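Local coordinates for protein signal transduction histidine kinase, LytS (Clostridium beijerinckii, PDB 5XSJ) that probably serves as a phosphorelay sensor kinase that transfers phosphate from ATP to a histidine, this chain being its N-terminal all-helical part, outside the kinase catalytic region, at residues Leu16-Ile21 and Gly63-Asn68; Asp34-Tyr39 and Val112-Ile117; Ile95-Asn100 and Val105-Asp110. All blocks are in the same frame, centred on the assembly; numbering follows the deposited sequence.

Contact 1 of 3, residues Leu16-Ile21 and Gly63-Asn68; sequences LNNMLI and GNLKKN
The flat groups here are the amides of Asn18 and Asn64, and each meets an aliphatic side chain from the opposite helix. Asn18 offers its oxygen, OD1 lying 3.7 Å from Leu65 CD2, whereas Asn64 uses its nitrogen, ND2 lying 3.7 Å from Ile21 CD1. Ile21 lies roughly perpendicular to the Asn64 side chain and meets it through that end methyl. The apolar heart of the contact is Ile21 against Leu65. A chi1 of -64° puts Ile21 CG1 beside the backbone N and leaves CG2 anti to it, facing the fork of the leucine, 3.8 Å from Leu65 CG and at 3.9 to 4.0 Å from its two methyls; the two side chains lie alongside one another, pointing opposite ways. The axes of segments 16-21 and 63-67 run nearly antiparallel (154°), 11.0 Å apart at closest approach, and side chains, not backbones, make the contact. Leu65 also packs on Thr22 and Ile25 of helix 15-42 and on Leu77 of helix 73-99, while Met19 and Leu20 meet Leu133 of the second subunit. Asn64 OD1 takes a weak 3.3 Å bond from Lys67 NZ, an orientation consistent with ND2 being the atom that meets Ile21. The pairing therefore rests on van der Waals fit between aliphatic groups and amide ends, with no directional bond joining the two segments.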
ATOM      1  N   LEU B  16      16.753  -6.989  29.009  1.00 55.08           N
ATOM      2  CA  LEU B  16      16.326  -8.209  28.361  1.00 54.20           C
ATOM      3  C   LEU B  16      14.903  -8.598  28.709  1.00 53.58           C
ATOM      4  O   LEU B  16      14.173  -9.099  27.899  1.00 51.39           O
ATOM      5  CB  LEU B  16      17.245  -9.336  28.760  1.00 55.71           C
ATOM      6  CG  LEU B  16      16.899 -10.736  28.297  1.00 59.20           C
ATOM      7  CD1 LEU B  16      17.407 -10.940  26.891  1.00 57.00           C
ATOM      8  CD2 LEU B  16      17.535 -11.761  29.205  1.00 57.15           C
ATOM      9  N   ASN B  17      14.535  -8.407  29.948  1.00 52.44           N
ATOM     10  CA  ASN B  17      13.157  -8.617  30.379  1.00 51.25           C
ATOM     11  C   ASN B  17      12.188  -7.662  29.679  1.00 47.16           C
ATOM     12  O   ASN B  17      11.078  -8.041  29.320  1.00 45.57           O
ATOM     13  CB  ASN B  17      13.052  -8.465  31.901  1.00 52.13           C
ATOM     14  CG  ASN B  17      11.627  -8.526  32.395  1.00 54.11           C
ATOM     15  OD1 ASN B  17      10.988  -9.582  32.360  1.00 54.43           O
ATOM     16  ND2 ASN B  17      11.117  -7.391  32.875  1.00 54.92           N
ATOM     17  N   ASN B  18      12.620  -6.425  29.470  1.00 47.92           N
ATOM     18  CA  ASN B  18      11.817  -5.453  28.745  1.00 47.96           C
ATOM     19  C   ASN B  18      11.567  -5.845  27.296  1.00 45.10           C
ATOM     20  O   ASN B  18      10.494  -5.595  26.751  1.00 40.66           O
ATOM     21  CB  ASN B  18      12.479  -4.084  28.793  1.00 48.24           C
ATOM     22  CG  ASN B  18      12.297  -3.409  30.126  1.00 47.76           C
ATOM     23  OD1 ASN B  18      11.340  -3.691  30.845  1.00 51.38           O
ATOM     24  ND2 ASN B  18      13.205  -2.503  30.462  1.00 51.24           N
ATOM     25  N   MET B  19      12.537  -6.477  26.659  1.00 46.72           N
ATOM     26  CA  MET B  19      12.304  -6.814  25.273  1.00 48.87           C
ATOM     27  C   MET B  19      11.641  -8.178  25.154  1.00 46.22           C
ATOM     28  O   MET B  19      11.036  -8.482  24.133  1.00 43.09           O
ATOM     29  CB  MET B  19      13.597  -6.723  24.463  1.00 51.50           C
ATOM     30  CG  MET B  19      14.574  -7.845  24.599  1.00 56.00           C
ATOM     31  SD  MET B  19      16.216  -7.290  23.638  1.00 74.22           S
ATOM     32  CE  MET B  19      17.002  -6.152  25.011  1.00 61.29           C
ATOM     33  N   LEU B  20      11.719  -8.988  26.203  1.00 43.92           N
ATOM     34  CA  LEU B  20      10.862 -10.166  26.265  1.00 42.45           C
ATOM     35  C   LEU B  20       9.396  -9.738  26.298  1.00 39.56           C
ATOM     36  O   LEU B  20       8.561 -10.284  25.577  1.00 36.48           O
ATOM     37  CB  LEU B  20      11.182 -11.024  27.488  1.00 45.93           C
ATOM     38  CG  LEU B  20      12.441 -11.883  27.390  1.00 50.44           C
ATOM     39  CD1 LEU B  20      12.509 -12.833  28.581  1.00 52.87           C
ATOM     40  CD2 LEU B  20      12.441 -12.653  26.077  1.00 47.42           C
ATOM     41  N   ILE B  21       9.099  -8.751  27.139  1.00 38.42           N
ATOM     42  CA  ILE B  21       7.734  -8.258  27.293  1.00 37.75           C
ATOM     43  C   ILE B  21       7.257  -7.610  25.994  1.00 37.03           C
ATOM     44  O   ILE B  21       6.118  -7.825  25.561  1.00 37.01           O
ATOM     45  CB  ILE B  21       7.617  -7.245  28.463  1.00 39.23           C
ATOM     46  CG1 ILE B  21       7.942  -7.944  29.794  1.00 44.52           C
ATOM     47  CG2 ILE B  21       6.201  -6.645  28.512  1.00 34.66           C
ATOM     48  CD1 ILE B  21       7.942  -7.035  31.023  1.00 43.09           C
ATOM     49  N   GLY B  63       0.733  -1.418  29.503  1.00 32.55           N
ATOM     50  CA  GLY B  63       0.571  -0.689  30.752  1.00 32.53           C
ATOM     51  C   GLY B  63       1.715  -0.962  31.717  1.00 34.86           C
ATOM     52  O   GLY B  63       2.198  -0.060  32.390  1.00 38.88           O
ATOM     53  N   ASN B  64       2.167  -2.207  31.774  1.00 34.87           N
ATOM     54  CA  ASN B  64       3.251  -2.553  32.673  1.00 38.50           C
ATOM     55  C   ASN B  64       4.544  -1.841  32.292  1.00 39.51           C
ATOM     56  O   ASN B  64       5.206  -1.270  33.148  1.00 43.07           O
ATOM     57  CB  ASN B  64       3.466  -4.066  32.705  1.00 38.27           C
ATOM     58  CG  ASN B  64       4.590  -4.471  33.655  1.00 48.77           C
ATOM     59  OD1 ASN B  64       4.496  -4.257  34.868  1.00 54.39           O
ATOM     60  ND2 ASN B  64       5.654  -5.055  33.109  1.00 47.31           N
ATOM     61  N   LEU B  65       4.898  -1.872  31.010  1.00 39.47           N
ATOM     62  CA  LEU B  65       6.085  -1.164  30.512  1.00 39.82           C
ATOM     63  C   LEU B  65       6.006   0.339  30.739  1.00 38.94           C
ATOM     64  O   LEU B  65       7.025   0.983  30.964  1.00 41.13           O
ATOM     65  CB  LEU B  65       6.288  -1.429  29.015  1.00 38.19           C
ATOM     66  CG  LEU B  65       6.701  -2.838  28.591  1.00 38.63           C
ATOM     67  CD1 LEU B  65       6.814  -2.924  27.074  1.00 37.89           C
ATOM     68  CD2 LEU B  65       8.024  -3.221  29.249  1.00 41.03           C
ATOM     69  N   LYS B  66       4.801   0.897  30.665  1.00 39.48           N
ATOM     70  CA  LYS B  66       4.611   2.338  30.847  1.00 42.29           C
ATOM     71  C   LYS B  66       4.947   2.754  32.263  1.00 48.94           C
ATOM     72  O   LYS B  66       5.329   3.898  32.502  1.00 49.70           O
ATOM     73  CB  LYS B  66       3.177   2.764  30.535  1.00 41.58           C
ATOM     74  CG  LYS B  66       2.795   2.666  29.068  1.00 42.27           C
ATOM     75  CD  LYS B  66       1.922   3.828  28.626  1.00 42.34           C
ATOM     76  CE  LYS B  66       0.551   3.761  29.228  1.00 42.87           C
ATOM     77  NZ  LYS B  66      -0.315   4.860  28.703  1.00 45.16           N
ATOM     78  N   LYS B  67       4.787   1.821  33.197  1.00 47.99           N
ATOM     79  CA  LYS B  67       5.112   2.059  34.597  1.00 51.56           C
ATOM     80  C   LYS B  67       6.599   2.334  34.767  1.00 52.73           C
ATOM     81  O   LYS B  67       6.993   3.181  35.571  1.00 57.73           O
ATOM     82  CB  LYS B  67       4.703   0.862  35.457  1.00 49.89           C
ATOM     83  CG  LYS B  67       3.306   0.940  36.039  1.00 52.25           C
ATOM     84  CD  LYS B  67       2.856  -0.436  36.545  1.00 55.18           C
ATOM     85  CE  LYS B  67       3.981  -1.150  37.300  1.00 58.28           C
ATOM     86  NZ  LYS B  67       3.665  -2.575  37.615  1.00 61.89           N
ATOM     87  N   ASN B  68       7.421   1.620  34.002  1.00 53.04           N
ATOM     88  CA  ASN B  68       8.875   1.702  34.155  1.00 57.03           C
ATOM     89  C   ASN B  68       9.598   2.403  32.998  1.00 56.33           C
ATOM     90  O   ASN B  68      10.764   2.109  32.733  1.00 58.90           O
ATOM     91  CB  ASN B  68       9.472   0.293  34.320  1.00 57.99           C
ATOM     92  CG  ASN B  68       8.812  -0.515  35.441  1.00 61.88           C
ATOM     93  OD1 ASN B  68       7.686  -0.234  35.866  1.00 59.98           O
ATOM     94  ND2 ASN B  68       9.525  -1.532  35.924  1.00 63.82           N
TER

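Contact 2 of 3, residues Asp34-Tyr39 and Val112-Ile117; sequences DNFNQY and VAAKNI
Lys115 reaches Asn37 with an extended chain that bends at its last torsion (chi4 -54°), which carries NZ to the amide oxygen, while Phe36 holds CG anti to its backbone N (chi1 168°), a setting that directs the ring across to Ala114. The two pairs sit side by side between the first and last helices of an antiparallel four-helix bundle, 15-42 and 104-133. Separation is wide, with the CA atoms of Asn37 and Lys115 8.6 Å apart, and the lysine chain and the phenyl ring span it. Phe36 does so with the far rim of its ring: CE2 lies 3.8 Å from Ala114 CB, and CZ is next at 4.2 Å. The alanine methyl meets the ring obliquely; both residues are buried. Phe36 also leans on Thr94 of helix 73-99, and Ile117 packs on Thr83, Tyr87 and Ser90 of that helix, which lines this part of the interior. Lys115 is further engaged in a cation-pi interaction with Phe111. Polar side chains of another protein pack against Asn37 and Lys115, which places the polar half of the contact at an interface of the assembly. The bond from Lys115 NZ to Asn37 OD1 is 3.0 Å long, with a C=O...N angle of 107° and the donor lifted 58° out of the carbonyl plane, so the ammonium sits to the side of and above the amide rather than at a lone pair.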
ATOM      1  N   ASP B  34      -5.170 -12.097  13.998  1.00 29.13           N
ATOM      2  CA  ASP B  34      -5.382 -13.338  13.280  1.00 29.13           C
ATOM      3  C   ASP B  34      -6.706 -13.998  13.677  1.00 33.51           C
ATOM      4  O   ASP B  34      -7.489 -14.424  12.817  1.00 32.92           O
ATOM      5  CB  ASP B  34      -4.201 -14.272  13.539  1.00 32.17           C
ATOM      6  CG  ASP B  34      -4.302 -15.567  12.767  1.00 37.14           C
ATOM      7  OD1 ASP B  34      -5.005 -15.603  11.732  1.00 41.45           O
ATOM      8  OD2 ASP B  34      -3.674 -16.553  13.198  1.00 42.26           O
ATOM      9  N   ASN B  35      -6.971 -14.052  14.982  1.00 29.37           N
ATOM     10  CA  ASN B  35      -8.205 -14.639  15.465  1.00 30.30           C
ATOM     11  C   ASN B  35      -9.398 -13.781  15.086  1.00 29.80           C
ATOM     12  O   ASN B  35     -10.419 -14.304  14.649  1.00 30.40           O
ATOM     13  CB  ASN B  35      -8.131 -14.851  16.980  1.00 29.44           C
ATOM     14  CG  ASN B  35      -7.324 -16.079  17.339  1.00 31.82           C
ATOM     15  OD1 ASN B  35      -7.823 -17.189  17.242  1.00 33.99           O
ATOM     16  ND2 ASN B  35      -6.055 -15.891  17.712  1.00 30.91           N
ATOM     17  N   PHE B  36      -9.245 -12.464  15.225  1.00 28.51           N
ATOM     18  CA  PHE B  36     -10.251 -11.501  14.761  1.00 28.33           C
ATOM     19  C   PHE B  36     -10.639 -11.740  13.299  1.00 30.43           C
ATOM     20  O   PHE B  36     -11.815 -11.865  12.980  1.00 29.87           O
ATOM     21  CB  PHE B  36      -9.725 -10.068  14.941  1.00 25.65           C
ATOM     22  CG  PHE B  36     -10.538  -9.020  14.234  1.00 27.15           C
ATOM     23  CD1 PHE B  36     -11.771  -8.623  14.728  1.00 27.62           C
ATOM     24  CD2 PHE B  36     -10.053  -8.406  13.086  1.00 28.14           C
ATOM     25  CE1 PHE B  36     -12.519  -7.644  14.087  1.00 27.12           C
ATOM     26  CE2 PHE B  36     -10.794  -7.425  12.440  1.00 28.61           C
ATOM     27  CZ  PHE B  36     -12.029  -7.042  12.938  1.00 29.05           C
ATOM     28  N   ASN B  37      -9.634 -11.793  12.422  1.00 30.06           N
ATOM     29  CA  ASN B  37      -9.837 -12.080  11.006  1.00 32.33           C
ATOM     30  C   ASN B  37     -10.641 -13.359  10.779  1.00 31.75           C
ATOM     31  O   ASN B  37     -11.640 -13.362  10.057  1.00 33.49           O
ATOM     32  CB  ASN B  37      -8.490 -12.194  10.291  1.00 30.43           C
ATOM     33  CG  ASN B  37      -7.817 -10.837  10.066  1.00 33.56           C
ATOM     34  OD1 ASN B  37      -8.464  -9.790  10.087  1.00 32.87           O
ATOM     35  ND2 ASN B  37      -6.513 -10.862   9.834  1.00 30.11           N
ATOM     36  N   GLN B  38     -10.206 -14.448  11.397  1.00 31.92           N
ATOM     37  CA  GLN B  38     -10.915 -15.723  11.262  1.00 33.58           C
ATOM     38  C   GLN B  38     -12.337 -15.633  11.769  1.00 33.81           C
ATOM     39  O   GLN B  38     -13.240 -16.234  11.189  1.00 37.58           O
ATOM     40  CB  GLN B  38     -10.175 -16.837  12.003  1.00 33.82           C
ATOM     41  CG  GLN B  38      -8.804 -17.168  11.394  1.00 33.95           C
ATOM     42  CD  GLN B  38      -8.036 -18.148  12.255  1.00 39.71           C
ATOM     43  OE1 GLN B  38      -8.484 -19.275  12.489  1.00 44.30           O
ATOM     44  NE2 GLN B  38      -6.901 -17.708  12.779  1.00 37.41           N
ATOM     45  N   TYR B  39     -12.551 -14.880  12.844  1.00 30.63           N
ATOM     46  CA  TYR B  39     -13.898 -14.758  13.386  1.00 30.95           C
ATOM     47  C   TYR B  39     -14.836 -14.069  12.406  1.00 34.19           C
ATOM     48  O   TYR B  39     -15.941 -14.552  12.160  1.00 33.64           O
ATOM     49  CB  TYR B  39     -13.902 -13.999  14.707  1.00 31.45           C
ATOM     50  CG  TYR B  39     -15.298 -13.835  15.272  1.00 31.52           C
ATOM     51  CD1 TYR B  39     -16.041 -14.950  15.677  1.00 33.82           C
ATOM     52  CD2 TYR B  39     -15.879 -12.583  15.394  1.00 31.18           C
ATOM     53  CE1 TYR B  39     -17.332 -14.816  16.192  1.00 34.87           C
ATOM     54  CE2 TYR B  39     -17.168 -12.432  15.913  1.00 34.49           C
ATOM     55  CZ  TYR B  39     -17.886 -13.556  16.310  1.00 36.92           C
ATOM     56  OH  TYR B  39     -19.149 -13.413  16.832  1.00 38.14           O
ATOM     57  N   VAL B 112     -10.811  -3.126   7.498  1.00 32.01           N
ATOM     58  CA  VAL B 112      -9.535  -2.693   6.953  1.00 31.60           C
ATOM     59  C   VAL B 112      -8.703  -1.920   7.972  1.00 29.27           C
ATOM     60  O   VAL B 112      -7.516  -2.207   8.152  1.00 27.87           O
ATOM     61  CB  VAL B 112      -9.757  -1.820   5.698  1.00 34.17           C
ATOM     62  CG1 VAL B 112      -8.488  -1.080   5.321  1.00 31.75           C
ATOM     63  CG2 VAL B 112     -10.226  -2.694   4.552  1.00 36.78           C
ATOM     64  N   ALA B 113      -9.315  -0.947   8.640  1.00 28.80           N
ATOM     65  CA  ALA B 113      -8.566  -0.142   9.615  1.00 29.24           C
ATOM     66  C   ALA B 113      -7.973  -1.013  10.724  1.00 29.00           C
ATOM     67  O   ALA B 113      -6.825  -0.822  11.114  1.00 29.26           O
ATOM     68  CB  ALA B 113      -9.448   0.953  10.212  1.00 27.95           C
ATOM     69  N   ALA B 114      -8.730  -1.994  11.202  1.00 29.41           N
ATOM     70  CA  ALA B 114      -8.217  -2.907  12.227  1.00 29.39           C
ATOM     71  C   ALA B 114      -6.930  -3.603  11.785  1.00 28.50           C
ATOM     72  O   ALA B 114      -5.984  -3.710  12.561  1.00 28.52           O
ATOM     73  CB  ALA B 114      -9.277  -3.936  12.596  1.00 27.08           C
ATOM     74  N   LYS B 115      -6.883  -4.075  10.538  1.00 30.42           N
ATOM     75  CA  LYS B 115      -5.652  -4.670   9.991  1.00 29.42           C
ATOM     76  C   LYS B 115      -4.527  -3.658   9.936  1.00 29.18           C
ATOM     77  O   LYS B 115      -3.388  -3.951  10.311  1.00 30.93           O
ATOM     78  CB  LYS B 115      -5.861  -5.203   8.575  1.00 31.06           C
ATOM     79  CG  LYS B 115      -7.042  -6.147   8.381  1.00 38.10           C
ATOM     80  CD  LYS B 115      -7.261  -6.387   6.872  1.00 38.80           C
ATOM     81  CE  LYS B 115      -8.426  -7.303   6.621  1.00 40.65           C
ATOM     82  NZ  LYS B 115      -8.215  -8.563   7.394  1.00 42.60           N
ATOM     83  N   ASN B 116      -4.841  -2.481   9.400  1.00 28.79           N
ATOM     84  CA  ASN B 116      -3.850  -1.411   9.270  1.00 29.03           C
ATOM     85  C   ASN B 116      -3.333  -1.003  10.629  1.00 27.19           C
ATOM     86  O   ASN B 116      -2.132  -0.872  10.825  1.00 29.00           O
ATOM     87  CB  ASN B 116      -4.436  -0.172   8.559  1.00 26.09           C
ATOM     88  CG  ASN B 116      -4.671  -0.398   7.074  1.00 29.82           C
ATOM     89  OD1 ASN B 116      -4.045  -1.263   6.464  1.00 29.12           O
ATOM     90  ND2 ASN B 116      -5.561   0.399   6.482  1.00 29.97           N
ATOM     91  N   ILE B 117      -4.246  -0.786  11.570  1.00 25.43           N
ATOM     92  CA  ILE B 117      -3.828  -0.311  12.877  1.00 27.28           C
ATOM     93  C   ILE B 117      -2.992  -1.372  13.596  1.00 26.58           C
ATOM     94  O   ILE B 117      -2.011  -1.048  14.257  1.00 25.56           O
ATOM     95  CB  ILE B 117      -5.024   0.091  13.744  1.00 27.93           C
ATOM     96  CG1 ILE B 117      -5.770   1.266  13.103  1.00 24.99           C
ATOM     97  CG2 ILE B 117      -4.556   0.473  15.143  1.00 25.86           C
ATOM     98  CD1 ILE B 117      -7.089   1.598  13.800  1.00 28.68           C
TER

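Contact 3 of 3, residues Ile95-Asn100 and Val105-Asp110; sequences ISAYEN and VFYYDD
Ala97 and Tyr107 meet through their first side-chain carbons, Ala97 CB lying 3.8 Å from Tyr107 CB. The same methyl touches the ring at Tyr107 CD2, 3.9 Å away. Farther along that ring, the hydroxyl comes to the edge of Tyr98, near its plane, with Tyr107 OH 4.3 Å from Tyr98 CD1; this is a loose approach. Tyr107 places CG between its backbone N and carbonyl carbon (chi1 56°), a setting that directs the ring toward Ala97 and Tyr98. Its backbone also departs from regular helix, and just beyond it the helix is kinked, the amides of Asp109 and Asp110 lacking bonds to the preceding turn. In the next shell, Tyr104 meets Tyr107 edge-to-face, Tyr39 meets Tyr98 in the same manner, and Ile40 packs on both Tyr98 and Tyr107. Apolar side chains of another protein pack on these two tyrosines, while Asp109 turns to a basic side chain on a further chain of another protein. At the end of helix 73-99, Asn100 folds back: its ND2 gives Ser96 O a hydrogen bond of 3.2 Å, nearly straight at 164°. Asn100 N binds the same oxygen from the opposite face of its plane, so the final turn is closed by two donors of one residue. The whole is an antiparallel helical hairpin, the close pairing of two consecutive helices on either side of a short connection in a four-helix bundle.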
ATOM      1  N   ILE B  95     -16.816  -6.232  14.751  1.00 31.00           N
ATOM      2  CA  ILE B  95     -17.477  -7.388  15.348  1.00 32.84           C
ATOM      3  C   ILE B  95     -18.956  -7.084  15.571  1.00 35.51           C
ATOM      4  O   ILE B  95     -19.836  -7.900  15.302  1.00 36.27           O
ATOM      5  CB  ILE B  95     -16.807  -7.779  16.685  1.00 31.58           C
ATOM      6  CG1 ILE B  95     -15.421  -8.366  16.437  1.00 29.37           C
ATOM      7  CG2 ILE B  95     -17.661  -8.767  17.463  1.00 33.18           C
ATOM      8  CD1 ILE B  95     -14.686  -8.664  17.713  1.00 28.03           C
ATOM      9  N   SER B  96     -19.218  -5.873  16.037  1.00 35.07           N
ATOM     10  CA  SER B  96     -20.576  -5.421  16.273  1.00 37.72           C
ATOM     11  C   SER B  96     -21.438  -5.408  15.003  1.00 37.33           C
ATOM     12  O   SER B  96     -22.565  -5.882  15.021  1.00 39.94           O
ATOM     13  CB  SER B  96     -20.539  -4.037  16.910  1.00 35.45           C
ATOM     14  OG  SER B  96     -21.842  -3.556  17.128  1.00 45.58           O
ATOM     15  N   ALA B  97     -20.923  -4.867  13.907  1.00 37.34           N
ATOM     16  CA  ALA B  97     -21.668  -4.859  12.650  1.00 37.95           C
ATOM     17  C   ALA B  97     -21.814  -6.272  12.105  1.00 38.17           C
ATOM     18  O   ALA B  97     -22.847  -6.633  11.552  1.00 39.32           O
ATOM     19  CB  ALA B  97     -20.981  -3.955  11.615  1.00 38.90           C
ATOM     20  N   TYR B  98     -20.766  -7.069  12.268  1.00 36.13           N
ATOM     21  CA  TYR B  98     -20.772  -8.451  11.820  1.00 34.72           C
ATOM     22  C   TYR B  98     -21.869  -9.261  12.508  1.00 39.63           C
ATOM     23  O   TYR B  98     -22.625  -9.988  11.858  1.00 39.43           O
ATOM     24  CB  TYR B  98     -19.416  -9.093  12.084  1.00 34.14           C
ATOM     25  CG  TYR B  98     -19.374 -10.584  11.833  1.00 35.82           C
ATOM     26  CD1 TYR B  98     -19.397 -11.087  10.542  1.00 34.86           C
ATOM     27  CD2 TYR B  98     -19.298 -11.487  12.883  1.00 36.02           C
ATOM     28  CE1 TYR B  98     -19.344 -12.438  10.301  1.00 34.97           C
ATOM     29  CE2 TYR B  98     -19.257 -12.853  12.651  1.00 35.19           C
ATOM     30  CZ  TYR B  98     -19.276 -13.316  11.355  1.00 35.41           C
ATOM     31  OH  TYR B  98     -19.226 -14.659  11.098  1.00 38.06           O
ATOM     32  N   GLU B  99     -21.947  -9.142  13.829  1.00 39.61           N
ATOM     33  CA  GLU B  99     -22.883  -9.947  14.606  1.00 38.22           C
ATOM     34  C   GLU B  99     -24.325  -9.472  14.407  1.00 40.95           C
ATOM     35  O   GLU B  99     -25.265 -10.235  14.598  1.00 40.67           O
ATOM     36  CB  GLU B  99     -22.489  -9.922  16.076  1.00 36.58           C
ATOM     37  CG  GLU B  99     -21.192 -10.654  16.335  1.00 35.78           C
ATOM     38  CD  GLU B  99     -20.772 -10.619  17.793  1.00 36.53           C
ATOM     39  OE1 GLU B  99     -21.263  -9.730  18.518  1.00 39.30           O
ATOM     40  OE2 GLU B  99     -19.953 -11.476  18.210  1.00 33.60           O
ATOM     41  N   ASN B 100     -24.479  -8.210  14.015  1.00 40.53           N
ATOM     42  CA  ASN B 100     -25.760  -7.662  13.571  1.00 40.76           C
ATOM     43  C   ASN B 100     -26.145  -8.077  12.159  1.00 43.03           C
ATOM     44  O   ASN B 100     -27.168  -7.633  11.639  1.00 44.26           O
ATOM     45  CB  ASN B 100     -25.736  -6.138  13.626  1.00 42.19           C
ATOM     46  CG  ASN B 100     -26.380  -5.605  14.866  1.00 49.77           C
ATOM     47  OD1 ASN B 100     -27.608  -5.513  14.946  1.00 56.54           O
ATOM     48  ND2 ASN B 100     -25.561  -5.245  15.855  1.00 49.11           N
ATOM     49  N   VAL B 105     -20.436  -3.735   3.245  1.00 39.07           N
ATOM     50  CA  VAL B 105     -20.250  -2.313   2.987  1.00 41.76           C
ATOM     51  C   VAL B 105     -20.257  -1.493   4.281  1.00 40.52           C
ATOM     52  O   VAL B 105     -19.609  -0.444   4.367  1.00 40.84           O
ATOM     53  CB  VAL B 105     -21.345  -1.774   2.011  1.00 44.82           C
ATOM     54  CG1 VAL B 105     -22.742  -1.817   2.658  1.00 45.97           C
ATOM     55  CG2 VAL B 105     -21.007  -0.374   1.535  1.00 41.91           C
ATOM     56  N   PHE B 106     -20.950  -1.985   5.303  1.00 40.83           N
ATOM     57  CA  PHE B 106     -21.031  -1.256   6.565  1.00 42.14           C
ATOM     58  C   PHE B 106     -19.834  -1.461   7.494  1.00 41.59           C
ATOM     59  O   PHE B 106     -19.603  -0.628   8.365  1.00 41.91           O
ATOM     60  CB  PHE B 106     -22.332  -1.609   7.297  1.00 44.80           C
ATOM     61  CG  PHE B 106     -23.554  -1.128   6.573  1.00 51.83           C
ATOM     62  CD1 PHE B 106     -23.794   0.237   6.431  1.00 51.10           C
ATOM     63  CD2 PHE B 106     -24.443  -2.026   5.995  1.00 51.74           C
ATOM     64  CE1 PHE B 106     -24.905   0.698   5.739  1.00 55.37           C
ATOM     65  CE2 PHE B 106     -25.566  -1.572   5.304  1.00 55.38           C
ATOM     66  CZ  PHE B 106     -25.797  -0.210   5.177  1.00 55.66           C
ATOM     67  N   TYR B 107     -19.069  -2.542   7.327  1.00 40.38           N
ATOM     68  CA  TYR B 107     -17.883  -2.705   8.172  1.00 37.88           C
ATOM     69  C   TYR B 107     -16.571  -2.855   7.408  1.00 35.84           C
ATOM     70  O   TYR B 107     -15.540  -3.155   8.010  1.00 33.61           O
ATOM     71  CB  TYR B 107     -18.056  -3.889   9.127  1.00 36.56           C
ATOM     72  CG  TYR B 107     -18.363  -5.230   8.502  1.00 36.17           C
ATOM     73  CD1 TYR B 107     -17.342  -6.119   8.170  1.00 34.21           C
ATOM     74  CD2 TYR B 107     -19.677  -5.635   8.294  1.00 39.83           C
ATOM     75  CE1 TYR B 107     -17.621  -7.358   7.623  1.00 36.47           C
ATOM     76  CE2 TYR B 107     -19.971  -6.876   7.745  1.00 38.07           C
ATOM     77  CZ  TYR B 107     -18.942  -7.733   7.409  1.00 39.72           C
ATOM     78  OH  TYR B 107     -19.227  -8.962   6.862  1.00 38.51           O
ATOM     79  N   TYR B 108     -16.608  -2.617   6.099  1.00 35.73           N
ATOM     80  CA  TYR B 108     -15.417  -2.713   5.267  1.00 35.62           C
ATOM     81  C   TYR B 108     -14.290  -1.827   5.793  1.00 34.31           C
ATOM     82  O   TYR B 108     -13.175  -2.294   5.999  1.00 33.99           O
ATOM     83  CB  TYR B 108     -15.745  -2.346   3.819  1.00 35.93           C
ATOM     84  CG  TYR B 108     -14.524  -2.207   2.946  1.00 37.74           C
ATOM     85  CD1 TYR B 108     -13.900  -3.325   2.406  1.00 38.21           C
ATOM     86  CD2 TYR B 108     -13.981  -0.952   2.669  1.00 37.03           C
ATOM     87  CE1 TYR B 108     -12.762  -3.201   1.609  1.00 38.16           C
ATOM     88  CE2 TYR B 108     -12.853  -0.816   1.877  1.00 38.71           C
ATOM     89  CZ  TYR B 108     -12.244  -1.942   1.349  1.00 40.01           C
ATOM     90  OH  TYR B 108     -11.116  -1.795   0.564  1.00 41.29           O
ATOM     91  N   ASP B 109     -14.597  -0.557   6.026  1.00 35.63           N
ATOM     92  CA  ASP B 109     -13.614   0.404   6.531  1.00 35.94           C
ATOM     93  C   ASP B 109     -13.027   0.002   7.884  1.00 34.24           C
ATOM     94  O   ASP B 109     -11.814  -0.001   8.059  1.00 33.05           O
ATOM     95  CB  ASP B 109     -14.248   1.793   6.649  1.00 36.69           C
ATOM     96  CG  ASP B 109     -14.425   2.466   5.299  1.00 42.75           C
ATOM     97  OD1 ASP B 109     -13.961   1.885   4.291  1.00 40.11           O
ATOM     98  OD2 ASP B 109     -15.013   3.576   5.249  1.00 44.54           O
ATOM     99  N   ASP B 110     -13.897  -0.316   8.841  1.00 34.78           N
ATOM    100  CA  ASP B 110     -13.457  -0.756  10.165  1.00 32.89           C
ATOM    101  C   ASP B 110     -12.619  -2.013  10.079  1.00 29.78           C
ATOM    102  O   ASP B 110     -11.655  -2.168  10.807  1.00 31.51           O
ATOM    103  CB  ASP B 110     -14.654  -1.017  11.079  1.00 32.96           C
ATOM    104  CG  ASP B 110     -15.332   0.254  11.533  1.00 37.21           C
ATOM    105  OD1 ASP B 110     -14.622   1.256  11.738  1.00 34.15           O
ATOM    106  OD2 ASP B 110     -16.571   0.243  11.706  1.00 40.53           O
TER

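Overall arrangement
Contacts 1 and 3 lie toward opposite ends of an elongated four-helix bundle, with contact 2 between them and nearer contact 3. Contact 1 joins helices 15-42 and 45-67 near the chain termini; its centre is about 25 Å from that of contact 2 and about 34 Å from that of contact 3. The centres of contacts 2 and 3 are about 12 Å apart; the two share helix 104-133 and touch, Tyr39 OH standing 2.5 Å from Glu99 OE2 in a probable hydrogen bond. Along the chain contact 1 precedes contact 3 and interleaves with contact 2, which pairs the first and last helices and spans contact 3. Contact 1 neighbours the second subunit, contacts 2 and 3 chains of another protein.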